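Local coordinates for protein GCN5-related N-acetyltransferase (Anabaena variabilis, PDB 2OZG) that binds coenzyme A and probably transfers acetyl groups from acetyl-CoA to amines, possibly those of aminoglycosides, as a member of the GNAT family, at residues V306-L310 and K380-F385; A296-R300 and L355-L359; Q70-G74 and Q172-Q176; L288-V293 and I349-A353. One frame throughout, in Å; residues are numbered along the deposited sequence. Where two conformers were deposited one is given.

In the fold
Four strand-helix and helix-helix contacts illustrate that burial alone does not set a contact's chemistry. Interactions 2 and 4 are both buried and share helix 349-357: its first residues pack on strand 279-290 of the large acetyltransferase sheet in interaction 4, almost wholly through apolar groups, whereas in interaction 2 its last turn is tied to helix 293-299 by tyrosine and arginine hydrogen bonds. Interaction 1, partly buried, lies within the sterol-carrier-like domain and touches interaction 2 through Phe385; lysine and glutamine flank its apolar centre. Interaction 3, at the surface, joins strand 58-72 to helix 165-177 by a tryptophan CH-pi contact, a glutamine hydrogen bond and a water bridge, while Trp72 packs against Tyr356 of interaction 2.

Interaction 1: V306-L310 and K380-F385; sequences VEAEL and KATQIF
Helix-on-sheet packing in a sterol-carrier-like domain shows how a small residue makes room for larger neighbours. The chain is extended from Val306 on and is strand at Ala308-Leu310; helix 380-385 crosses one face of it, with axes 8.6 Å apart and N-to-C directions at 113°. The register is set by CA-CA distances of 6.2 Å for Ala308-Lys380 and 6.6 Å for Val306-Gln383. Ala308, CB toward the helix, leaves a shallow hollow into which Ile384 (m, t) reaches: its CD1 lies 4.2 Å from Ala308 CB and 3.7 Å from Leu310 CB, and its CG1 lies 4.2 Å from Val306 CG1. Leu310 (t, p) is the opposing bump. Its CD2 sits 3.5 Å from Ala381 CB and 4.1 Å from Phe385 CE2, at the edge of the ring. Val306 (t) bears on Gln383, CG2 to O 3.6 Å, while the Gln383 amide bonds to Leu304 of the second subunit. Lys380 (m, t, m, t) bends past Ala308, and its NZ donates to Glu309 O at 2.8 Å while pairing with Glu344. Apolar burial thus supplies the fit, and one doubly held lysine fixes helix against strand.

Interaction 2: A296-R300 and L355-L359; sequences ALEAR and LYTSL
Two hydrogen-bonding anchors join two helix C-termini of the sterol-carrier-like domain, one of them closed by a Schellman motif. Arg300, extended (t, t, t), forks onto one carbonyl, with NE and NH2 each donating to Tyr356 O at 2.9 Å; in return Tyr356 OH donates to Ala296 O at 2.7 Å. The Schellman motif ends helix 349-357, with Ser358 at positive phi (67/22), and helix 293-299 ends as Arg300 turns to extended backbone angles (-76/151). The backbones stay distant, Leu297 and Tyr356 being nearest with CA atoms 7.9 Å apart, so the Tyr356 side chain (t, chi2 -87°) spans the gap. Over one face of its ring lies the arginine chain, Arg300 CD standing 4.0 Å from the centroid in a CH-pi contact; the guanidinium is farther off and adds at most a weak cation-pi attraction. Ser358 OG is bonded to Phe385 O, which links this helix end to helix 375-385. Trp72 of strand 58-72 meets Tyr356 edge-to-face, so the contact also adjoins the large acetyltransferase sheet. Around the tyrosine the packing is apolar: Ala296 CB approaches Tyr356 CE2 to 3.9 Å, and Leu297 CD2 (m, t) lies 3.9 Å from Tyr356 CD2.

Interaction 3: Q70-G74 and Q172-Q176; sequences QWWGG and QQQAQ
Along 70-74 a strand runs out into a hairpin turn and meets helix 172-176; the strand and helix axes come within 9.0 Å, with 43° between their N-to-C directions. Gln70 is buried and takes no part in the helix contact; its OE1 accepts from Trp72 NE1 at 2.8 Å and its NE2 is bonded to Gly180 O. Trp71, next in the extended strand (-88/111), turns its CB toward the helix and, with chi1 m and chi2 94°, lays its indole along it. Trp71 CD1 touches Ala175 CB at 3.5 Å, and Gln176 CB lies over the six-membered ring, 4.0 Å from its centroid and 14° off the normal, a CH-pi contact; at the ring's edge Gln172 NE2 is 3.4 Å from Trp71 CZ2. Trp72 points away, its ring edge-to-face with those of His179 and Tyr356. Gly73 (55/30) and Gly74 (81/11), both at positive phi, form the two-residue type I' turn of the beta hairpin 58-72/75-87. A CB on Gly74 would collide with the amide of Gln176, whose NE2 (chi1 t, chi2 m) donates to Gly74 O at 2.9 Å and almost linearly; their CA atoms are 5.1 Å apart. Water 1 accepts from Gly74 N and donates to Gln176 O, both at 3.0 Å. Characteristic here is a beta-hairpin tip with a type I' Gly-Gly turn, docked by its first strand on helix 165-177.

Interaction 4: L288-V293 and I349-A353; sequences LRIVNV and IKGLA
This is a buried, chiefly apolar strand-to-helix contact at the junction between the acetyltransferase sheet and the sterol-carrier-like domain. Strand 288-290 crosses helix 349-353 at a signed angle of 120°, with axes 7.4 Å apart, and Leu288 and Ala353 make the closest CA pair at 5.9 Å. The small Ala353 permits this proximity: its CB sits 3.4 Å from Leu288 O and 3.9 Å from Leu288 CD2. Ile290 (m, m) points toward the helix and fills the space between three residues, its CB 3.7 Å from Ile349 CD1, its CG2 4.1 Å from Leu352 CD2 and its CG1 3.9 Å from Ala353 CA. Beyond the strand, Val293 (t) opens the next helix and closes the patch, with CG2 at 3.6 Å from Ile349 CD1 and 3.8 Å from Leu352 CD2; Ile349 and Leu352 are both t, p. No direct hydrogen bond joins the segments, but water 2 accepts from Ile290 N at 2.9 Å and donates to Ile349 O at 2.7 Å. Arg289 has its CB away, yet its guanidinium returns to put a face over Ile349 CG1, while NH1 donates to Ile290 O at 2.9 Å and pairs with Asp316. Strands 115-118 and 132-143 flank strand 279-290 in the sheet, helix 96-110 packs on Arg289 and Val291, and Asn292 N-caps helix 293-299.

Interaction 1: V306-L310 and K380-F385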
loop_
_atom_site.group_PDB
_atom_site.type_symbol
_atom_site.label_atom_id
_atom_site.label_comp_id
_atom_site.label_asym_id
_atom_site.label_seq_id
_atom_site.Cartn_x
_atom_site.Cartn_y
_atom_site.Cartn_z
ATOM N N VAL A 306 -10.252 45.398 26.723
ATOM C CA VAL A 306 -9.350 44.918 27.747
ATOM C C VAL A 306 -8.586 46.087 28.389
ATOM O O VAL A 306 -8.027 46.955 27.709
ATOM C CB VAL A 306 -8.381 43.880 27.163
ATOM C CG1 VAL A 306 -7.358 43.458 28.200
ATOM C CG2 VAL A 306 -9.168 42.655 26.597
ATOM N N GLU A 307 -8.609 46.154 29.712
ATOM C CA GLU A 307 -7.807 47.154 30.401
ATOM C C GLU A 307 -7.143 46.377 31.526
ATOM O O GLU A 307 -7.809 45.977 32.494
ATOM C CB GLU A 307 -8.645 48.330 30.887
ATOM C CG GLU A 307 -7.807 49.457 31.466
ATOM C CD GLU A 307 -8.636 50.695 31.833
ATOM O OE1 GLU A 307 -9.725 50.891 31.249
ATOM O OE2 GLU A 307 -8.197 51.464 32.708
ATOM N N ALA A 308 -5.841 46.144 31.396
ATOM C CA ALA A 308 -5.137 45.342 32.380
ATOM C C ALA A 308 -3.676 45.621 32.398
ATOM O O ALA A 308 -3.093 45.977 31.382
ATOM C CB ALA A 308 -5.327 43.888 32.088
ATOM N N GLU A 309 -3.089 45.411 33.568
ATOM C CA GLU A 309 -1.675 45.530 33.768
ATOM C C GLU A 309 -1.143 44.133 34.156
ATOM O O GLU A 309 -1.533 43.577 35.181
ATOM C CB GLU A 309 -1.464 46.511 34.878
ATOM C CG GLU A 309 -0.133 47.095 34.982
ATOM C CD GLU A 309 -0.116 48.157 36.068
ATOM O OE1 GLU A 309 0.092 47.785 37.239
ATOM O OE2 GLU A 309 -0.297 49.356 35.740
ATOM N N LEU A 310 -0.280 43.563 33.344
ATOM C CA LEU A 310 0.272 42.257 33.645
ATOM C C LEU A 310 1.735 42.388 34.037
ATOM O O LEU A 310 2.525 42.937 33.277
ATOM C CB LEU A 310 0.091 41.284 32.432
ATOM C CG LEU A 310 0.554 39.836 32.622
ATOM C CD1 LEU A 310 -0.099 39.161 33.819
ATOM C CD2 LEU A 310 0.269 39.067 31.377
ATOM N N LYS A 380 -5.674 38.060 33.726
ATOM C CA LYS A 380 -5.236 39.211 32.965
ATOM C C LYS A 380 -4.542 38.760 31.675
ATOM O O LYS A 380 -4.886 39.233 30.588
ATOM C CB LYS A 380 -4.359 40.114 33.831
ATOM C CG LYS A 380 -5.108 40.687 34.970
ATOM C CD LYS A 380 -4.316 41.747 35.740
ATOM C CE LYS A 380 -3.006 41.191 36.370
ATOM N NZ LYS A 380 -2.480 42.130 37.427
ATOM N N ALA A 381 -3.633 37.801 31.770
ATOM C CA ALA A 381 -2.974 37.289 30.565
ATOM C C ALA A 381 -3.936 36.631 29.573
ATOM O O ALA A 381 -3.738 36.716 28.371
ATOM C CB ALA A 381 -1.930 36.328 30.912
ATOM N N THR A 382 -4.967 35.973 30.072
ATOM C CA THR A 382 -5.932 35.354 29.185
ATOM C C THR A 382 -6.670 36.423 28.408
ATOM O O THR A 382 -6.869 36.286 27.213
ATOM C CB THR A 382 -6.929 34.501 29.986
ATOM O OG1 THR A 382 -6.208 33.511 30.695
ATOM C CG2 THR A 382 -7.930 33.830 29.111
ATOM N N GLN A 383 -7.051 37.494 29.094
ATOM C CA GLN A 383 -7.775 38.582 28.467
ATOM C C GLN A 383 -6.897 39.290 27.420
ATOM O O GLN A 383 -7.347 39.575 26.295
ATOM C CB GLN A 383 -8.203 39.598 29.542
ATOM C CG GLN A 383 -9.251 39.043 30.535
ATOM C CD GLN A 383 -9.478 39.949 31.718
ATOM O OE1 GLN A 383 -8.623 40.781 32.035
ATOM N NE2 GLN A 383 -10.603 39.769 32.412
ATOM N N ILE A 384 -5.646 39.557 27.798
ATOM C CA ILE A 384 -4.676 40.260 26.916
ATOM C C ILE A 384 -4.339 39.515 25.632
ATOM O O ILE A 384 -4.313 40.112 24.528
ATOM C CB ILE A 384 -3.362 40.568 27.695
ATOM C CG1 ILE A 384 -3.632 41.590 28.796
ATOM C CG2 ILE A 384 -2.241 41.123 26.813
ATOM C CD1 ILE A 384 -2.502 41.772 29.796
ATOM N N PHE A 385 -4.040 38.224 25.769
ATOM C CA PHE A 385 -3.492 37.469 24.621
ATOM C C PHE A 385 -4.477 36.630 23.841
ATOM O O PHE A 385 -4.073 35.949 22.920
ATOM C CB PHE A 385 -2.298 36.601 25.065
ATOM C CG PHE A 385 -1.116 37.423 25.541
ATOM C CD1 PHE A 385 -0.287 38.067 24.609
ATOM C CD2 PHE A 385 -0.825 37.529 26.892
ATOM C CE1 PHE A 385 0.769 38.872 25.038
ATOM C CE2 PHE A 385 0.247 38.348 27.347
ATOM C CZ PHE A 385 1.032 39.000 26.411
#

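Interaction 2: A296-R300 and L355-L359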
loop_
_atom_site.group_PDB
_atom_site.type_symbol
_atom_site.label_atom_id
_atom_site.label_comp_id
_atom_site.label_asym_id
_atom_site.label_seq_id
_atom_site.Cartn_x
_atom_site.Cartn_y
_atom_site.Cartn_z
ATOM N N ALA A 296 8.453 43.899 21.056
ATOM C CA ALA A 296 7.501 42.892 20.537
ATOM C C ALA A 296 6.100 43.134 21.116
ATOM O O ALA A 296 5.116 43.179 20.370
ATOM C CB ALA A 296 7.952 41.493 20.849
ATOM N N LEU A 297 6.027 43.336 22.425
ATOM C CA LEU A 297 4.761 43.579 23.113
ATOM C C LEU A 297 4.116 44.915 22.712
ATOM O O LEU A 297 2.891 44.978 22.561
ATOM C CB LEU A 297 4.942 43.507 24.619
ATOM C CG LEU A 297 5.208 42.092 25.117
ATOM C CD1 LEU A 297 5.695 42.089 26.577
ATOM C CD2 LEU A 297 3.974 41.208 24.920
ATOM N N GLU A 298 4.935 45.961 22.510
ATOM C CA GLU A 298 4.406 47.262 22.112
ATOM C C GLU A 298 3.978 47.314 20.660
ATOM O O GLU A 298 3.125 48.114 20.290
ATOM C CB GLU A 298 5.411 48.384 22.426
ATOM C CG GLU A 298 5.643 48.556 23.929
ATOM C CD GLU A 298 6.480 49.737 24.268
ATOM O OE1 GLU A 298 7.266 50.141 23.379
ATOM O OE2 GLU A 298 6.331 50.240 25.428
ATOM N N ALA A 299 4.516 46.441 19.820
ATOM C CA ALA A 299 4.150 46.453 18.414
ATOM C C ALA A 299 2.890 45.690 18.082
ATOM O O ALA A 299 2.251 45.961 17.071
ATOM C CB ALA A 299 5.305 45.929 17.594
ATOM N N ARG A 300 2.503 44.762 18.954
ATOM C CA ARG A 300 1.345 43.884 18.750
ATOM C C ARG A 300 0.035 44.599 18.989
ATOM O O ARG A 300 0.007 45.550 19.765
ATOM C CB ARG A 300 1.431 42.776 19.818
ATOM C CG ARG A 300 0.562 41.566 19.635
ATOM C CD ARG A 300 0.609 40.785 20.885
ATOM N NE ARG A 300 -0.070 39.492 20.848
ATOM C CZ ARG A 300 -1.364 39.305 21.015
ATOM N NH1 ARG A 300 -2.189 40.333 21.131
ATOM N NH2 ARG A 300 -1.847 38.083 21.023
ATOM N N LEU A 355 2.755 32.285 24.396
ATOM C CA LEU A 355 1.756 33.153 25.007
ATOM C C LEU A 355 1.393 34.293 24.058
ATOM O O LEU A 355 0.212 34.579 23.819
ATOM C CB LEU A 355 2.315 33.758 26.297
ATOM C CG LEU A 355 1.381 34.728 27.058
ATOM C CD1 LEU A 355 0.174 34.006 27.577
ATOM C CD2 LEU A 355 2.089 35.448 28.178
ATOM N N TYR A 356 2.433 34.928 23.511
ATOM C CA TYR A 356 2.303 36.075 22.599
ATOM C C TYR A 356 1.460 35.831 21.379
ATOM O O TYR A 356 0.640 36.653 20.981
ATOM C CB TYR A 356 3.697 36.480 22.127
ATOM C CG TYR A 356 3.832 37.713 21.215
ATOM C CD1 TYR A 356 3.710 37.621 19.862
ATOM C CD2 TYR A 356 4.165 38.930 21.730
ATOM C CE1 TYR A 356 3.912 38.749 19.023
ATOM C CE2 TYR A 356 4.322 40.062 20.903
ATOM C CZ TYR A 356 4.208 39.950 19.564
ATOM O OH TYR A 356 4.378 41.090 18.765
ATOM N N THR A 357 1.647 34.674 20.767
ATOM C CA THR A 357 0.906 34.323 19.535
ATOM C C THR A 357 -0.490 33.758 19.696
ATOM O O THR A 357 -1.209 33.589 18.695
ATOM C CB THR A 357 1.704 33.251 18.753
ATOM O OG1 THR A 357 1.771 32.060 19.533
ATOM C CG2 THR A 357 3.065 33.768 18.438
ATOM N N SER A 358 -0.889 33.479 20.930
ATOM C CA SER A 358 -2.170 32.850 21.222
ATOM C C SER A 358 -2.281 31.428 20.735
ATOM O O SER A 358 -3.374 30.920 20.578
ATOM C CB SER A 358 -3.373 33.641 20.636
ATOM O OG SER A 358 -3.111 34.993 20.754
ATOM N N LEU A 359 -1.168 30.742 20.518
ATOM C CA LEU A 359 -1.260 29.336 20.142
ATOM C C LEU A 359 -1.888 28.540 21.288
ATOM O O LEU A 359 -2.745 27.661 21.066
ATOM C CB LEU A 359 0.157 28.771 19.844
ATOM C CG LEU A 359 0.169 27.311 19.411
ATOM C CD1 LEU A 359 -0.663 27.070 18.178
ATOM C CD2 LEU A 359 1.590 26.813 19.211
#

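Interaction 3: Q70-G74 and Q172-Q176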
loop_
_atom_site.group_PDB
_atom_site.type_symbol
_atom_site.label_atom_id
_atom_site.label_comp_id
_atom_site.label_asym_id
_atom_site.label_seq_id
_atom_site.Cartn_x
_atom_site.Cartn_y
_atom_site.Cartn_z
ATOM N N GLN A 70 4.966 40.552 10.329
ATOM C CA GLN A 70 3.974 39.547 10.693
ATOM C C GLN A 70 2.801 40.272 11.358
ATOM O O GLN A 70 3.013 41.153 12.195
ATOM C CB GLN A 70 4.563 38.523 11.668
ATOM C CG GLN A 70 3.798 37.247 11.673
ATOM C CD GLN A 70 4.470 36.130 12.347
ATOM O OE1 GLN A 70 5.293 36.330 13.242
ATOM N NE2 GLN A 70 4.032 34.887 12.017
ATOM N N TRP A 71 1.577 39.885 10.991
ATOM C CA TRP A 71 0.387 40.525 11.544
ATOM C C TRP A 71 -0.114 39.873 12.860
ATOM O O TRP A 71 -0.599 38.751 12.831
ATOM C CB TRP A 71 -0.699 40.567 10.480
ATOM C CG TRP A 71 -0.324 41.374 9.271
ATOM C CD1 TRP A 71 0.237 40.881 8.119
ATOM C CD2 TRP A 71 -0.470 42.788 9.060
ATOM N NE1 TRP A 71 0.455 41.878 7.237
ATOM C CE2 TRP A 71 0.038 43.065 7.775
ATOM C CE3 TRP A 71 -0.999 43.838 9.811
ATOM C CZ2 TRP A 71 0.013 44.361 7.214
ATOM C CZ3 TRP A 71 -0.960 45.111 9.289
ATOM C CH2 TRP A 71 -0.483 45.366 8.009
ATOM N N TRP A 72 0.005 40.585 13.992
ATOM C CA TRP A 72 -0.428 40.084 15.307
ATOM C C TRP A 72 -1.429 41.098 15.866
ATOM O O TRP A 72 -1.098 42.285 16.025
ATOM C CB TRP A 72 0.771 39.925 16.280
ATOM C CG TRP A 72 1.804 38.880 15.829
ATOM C CD1 TRP A 72 3.050 39.097 15.248
ATOM C CD2 TRP A 72 1.591 37.470 15.814
ATOM N NE1 TRP A 72 3.650 37.869 14.977
ATOM C CE2 TRP A 72 2.754 36.868 15.307
ATOM C CE3 TRP A 72 0.532 36.649 16.274
ATOM C CZ2 TRP A 72 2.868 35.493 15.196
ATOM C CZ3 TRP A 72 0.623 35.319 16.128
ATOM C CH2 TRP A 72 1.780 34.735 15.600
ATOM N N GLY A 73 -2.625 40.622 16.160
ATOM C CA GLY A 73 -3.703 41.422 16.645
ATOM C C GLY A 73 -3.983 42.585 15.687
ATOM O O GLY A 73 -4.361 43.655 16.111
ATOM N N GLY A 74 -3.724 42.368 14.411
ATOM C CA GLY A 74 -4.001 43.344 13.388
ATOM C C GLY A 74 -3.009 44.452 13.208
ATOM O O GLY A 74 -3.308 45.405 12.499
ATOM N N GLN A 172 -2.706 41.596 1.512
ATOM C CA GLN A 172 -2.514 42.415 2.711
ATOM C C GLN A 172 -3.816 42.660 3.481
ATOM O O GLN A 172 -3.755 42.947 4.671
ATOM C CB GLN A 172 -1.756 43.713 2.388
ATOM C CG GLN A 172 -1.066 44.334 3.640
ATOM C CD GLN A 172 0.165 45.174 3.304
ATOM O OE1 GLN A 172 0.181 45.922 2.311
ATOM N NE2 GLN A 172 1.211 45.065 4.145
ATOM N N GLN A 173 -4.984 42.560 2.827
ATOM C CA GLN A 173 -6.265 42.648 3.555
ATOM C C GLN A 173 -6.582 41.413 4.387
ATOM O O GLN A 173 -7.018 41.529 5.489
ATOM C CB GLN A 173 -7.428 42.917 2.618
ATOM C CG GLN A 173 -7.417 44.274 2.080
ATOM C CD GLN A 173 -8.472 44.484 1.001
ATOM O OE1 GLN A 173 -9.662 44.672 1.308
ATOM N NE2 GLN A 173 -8.018 44.527 -0.276
ATOM N N GLN A 174 -6.424 40.231 3.823
ATOM C CA GLN A 174 -6.573 38.975 4.589
ATOM C C GLN A 174 -5.453 38.847 5.663
ATOM O O GLN A 174 -5.655 38.318 6.757
ATOM C CB GLN A 174 -6.540 37.785 3.594
ATOM C CG GLN A 174 -6.616 36.446 4.262
ATOM C CD GLN A 174 -7.194 35.349 3.387
ATOM O OE1 GLN A 174 -8.244 35.540 2.763
ATOM N NE2 GLN A 174 -6.541 34.155 3.389
ATOM N N ALA A 175 -4.274 39.352 5.338
ATOM C CA ALA A 175 -3.089 39.263 6.226
ATOM C C ALA A 175 -3.373 40.051 7.476
ATOM O O ALA A 175 -3.269 39.554 8.606
ATOM C CB ALA A 175 -1.803 39.866 5.520
ATOM N N GLN A 176 -3.814 41.278 7.277
ATOM C CA GLN A 176 -4.053 42.168 8.408
ATOM C C GLN A 176 -5.116 41.587 9.316
ATOM O O GLN A 176 -5.066 41.800 10.518
ATOM C CB GLN A 176 -4.400 43.555 7.906
ATOM C CG GLN A 176 -4.486 44.639 9.004
ATOM C CD GLN A 176 -5.815 44.658 9.741
ATOM O OE1 GLN A 176 -6.858 44.431 9.146
ATOM N NE2 GLN A 176 -5.784 44.979 11.038
HETATM O O HOH W 1 -3.566 40.099 12.506
#

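Interaction 4: L288-V293 and I349-A353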
loop_
_atom_site.group_PDB
_atom_site.type_symbol
_atom_site.label_atom_id
_atom_site.label_comp_id
_atom_site.label_asym_id
_atom_site.label_seq_id
_atom_site.Cartn_x
_atom_site.Cartn_y
_atom_site.Cartn_z
ATOM N N LEU A 288 8.646 30.768 16.955
ATOM C CA LEU A 288 8.902 32.217 17.095
ATOM C C LEU A 288 9.887 32.494 18.227
ATOM O O LEU A 288 9.864 31.831 19.259
ATOM C CB LEU A 288 7.566 32.932 17.408
ATOM C CG LEU A 288 7.615 34.482 17.459
ATOM C CD1 LEU A 288 6.491 35.190 16.722
ATOM C CD2 LEU A 288 7.717 34.978 18.924
ATOM N N ARG A 289 10.752 33.480 18.015
ATOM C CA ARG A 289 11.655 33.926 19.022
ATOM C C ARG A 289 11.283 35.365 19.353
ATOM O O ARG A 289 11.174 36.225 18.451
ATOM C CB ARG A 289 13.107 33.860 18.516
ATOM C CG ARG A 289 14.151 33.460 19.637
ATOM C CD ARG A 289 14.413 34.493 20.700
ATOM N NE ARG A 289 15.434 33.978 21.620
ATOM C CZ ARG A 289 15.884 34.628 22.679
ATOM N NH1 ARG A 289 15.404 35.831 22.990
ATOM N NH2 ARG A 289 16.772 34.054 23.463
ATOM N N ILE A 290 11.038 35.634 20.624
ATOM C CA ILE A 290 10.891 37.025 21.082
ATOM C C ILE A 290 12.296 37.579 21.204
ATOM O O ILE A 290 13.040 37.229 22.111
ATOM C CB ILE A 290 10.177 37.096 22.431
ATOM C CG1 ILE A 290 8.789 36.441 22.326
ATOM C CG2 ILE A 290 10.160 38.549 22.970
ATOM C CD1 ILE A 290 7.666 37.275 21.718
ATOM N N VAL A 291 12.678 38.414 20.250
ATOM C CA VAL A 291 14.010 38.985 20.223
ATOM C C VAL A 291 14.144 40.191 21.187
ATOM O O VAL A 291 15.172 40.359 21.882
ATOM C CB VAL A 291 14.389 39.398 18.792
ATOM C CG1 VAL A 291 15.776 40.064 18.760
ATOM C CG2 VAL A 291 14.347 38.183 17.853
ATOM N N ASN A 292 13.093 41.019 21.221
ATOM C CA ASN A 292 12.998 42.167 22.148
ATOM C C ASN A 292 11.635 42.174 22.859
ATOM O O ASN A 292 10.595 42.399 22.236
ATOM C CB ASN A 292 13.242 43.465 21.419
ATOM C CG ASN A 292 13.387 44.619 22.372
ATOM O OD1 ASN A 292 12.459 44.985 23.099
ATOM N ND2 ASN A 292 14.570 45.165 22.412
ATOM N N VAL A 293 11.630 41.869 24.143
ATOM C CA VAL A 293 10.367 41.754 24.863
ATOM C C VAL A 293 9.528 43.014 24.802
ATOM O O VAL A 293 8.340 42.944 24.517
ATOM C CB VAL A 293 10.590 41.342 26.382
ATOM C CG1 VAL A 293 9.333 41.514 27.237
ATOM C CG2 VAL A 293 11.046 39.919 26.464
ATOM N N ILE A 349 11.729 33.020 27.988
ATOM C CA ILE A 349 11.452 33.661 26.718
ATOM C C ILE A 349 10.678 32.712 25.750
ATOM O O ILE A 349 9.896 33.172 24.907
ATOM C CB ILE A 349 12.789 34.215 26.127
ATOM C CG1 ILE A 349 12.516 35.254 25.063
ATOM C CG2 ILE A 349 13.707 33.097 25.569
ATOM C CD1 ILE A 349 11.940 36.558 25.660
ATOM N N LYS A 350 10.834 31.380 25.916
ATOM C CA LYS A 350 10.106 30.410 25.112
ATOM C C LYS A 350 8.644 30.367 25.430
ATOM O O LYS A 350 7.828 30.274 24.503
ATOM C CB LYS A 350 10.653 28.998 25.197
ATOM C CG LYS A 350 12.082 28.910 24.687
ATOM C CD LYS A 350 12.610 27.509 24.557
ATOM C CE LYS A 350 12.614 26.645 25.827
ATOM N NZ LYS A 350 13.392 27.189 26.935
ATOM N N GLY A 351 8.313 30.426 26.735
ATOM C CA GLY A 351 6.933 30.448 27.161
ATOM C C GLY A 351 6.242 31.687 26.609
ATOM O O GLY A 351 5.083 31.641 26.222
ATOM N N LEU A 352 6.979 32.798 26.566
ATOM C CA LEU A 352 6.440 34.077 26.123
ATOM C C LEU A 352 6.099 34.061 24.670
ATOM O O LEU A 352 5.150 34.719 24.261
ATOM C CB LEU A 352 7.446 35.200 26.408
ATOM C CG LEU A 352 6.971 36.629 26.052
ATOM C CD1 LEU A 352 5.686 36.944 26.767
ATOM C CD2 LEU A 352 8.003 37.640 26.363
ATOM N N ALA A 353 6.882 33.333 23.857
ATOM C CA ALA A 353 6.556 33.187 22.448
ATOM C C ALA A 353 5.166 32.568 22.213
ATOM O O ALA A 353 4.404 33.054 21.385
ATOM C CB ALA A 353 7.582 32.319 21.774
HETATM O O HOH W 2 11.072 33.453 22.466
#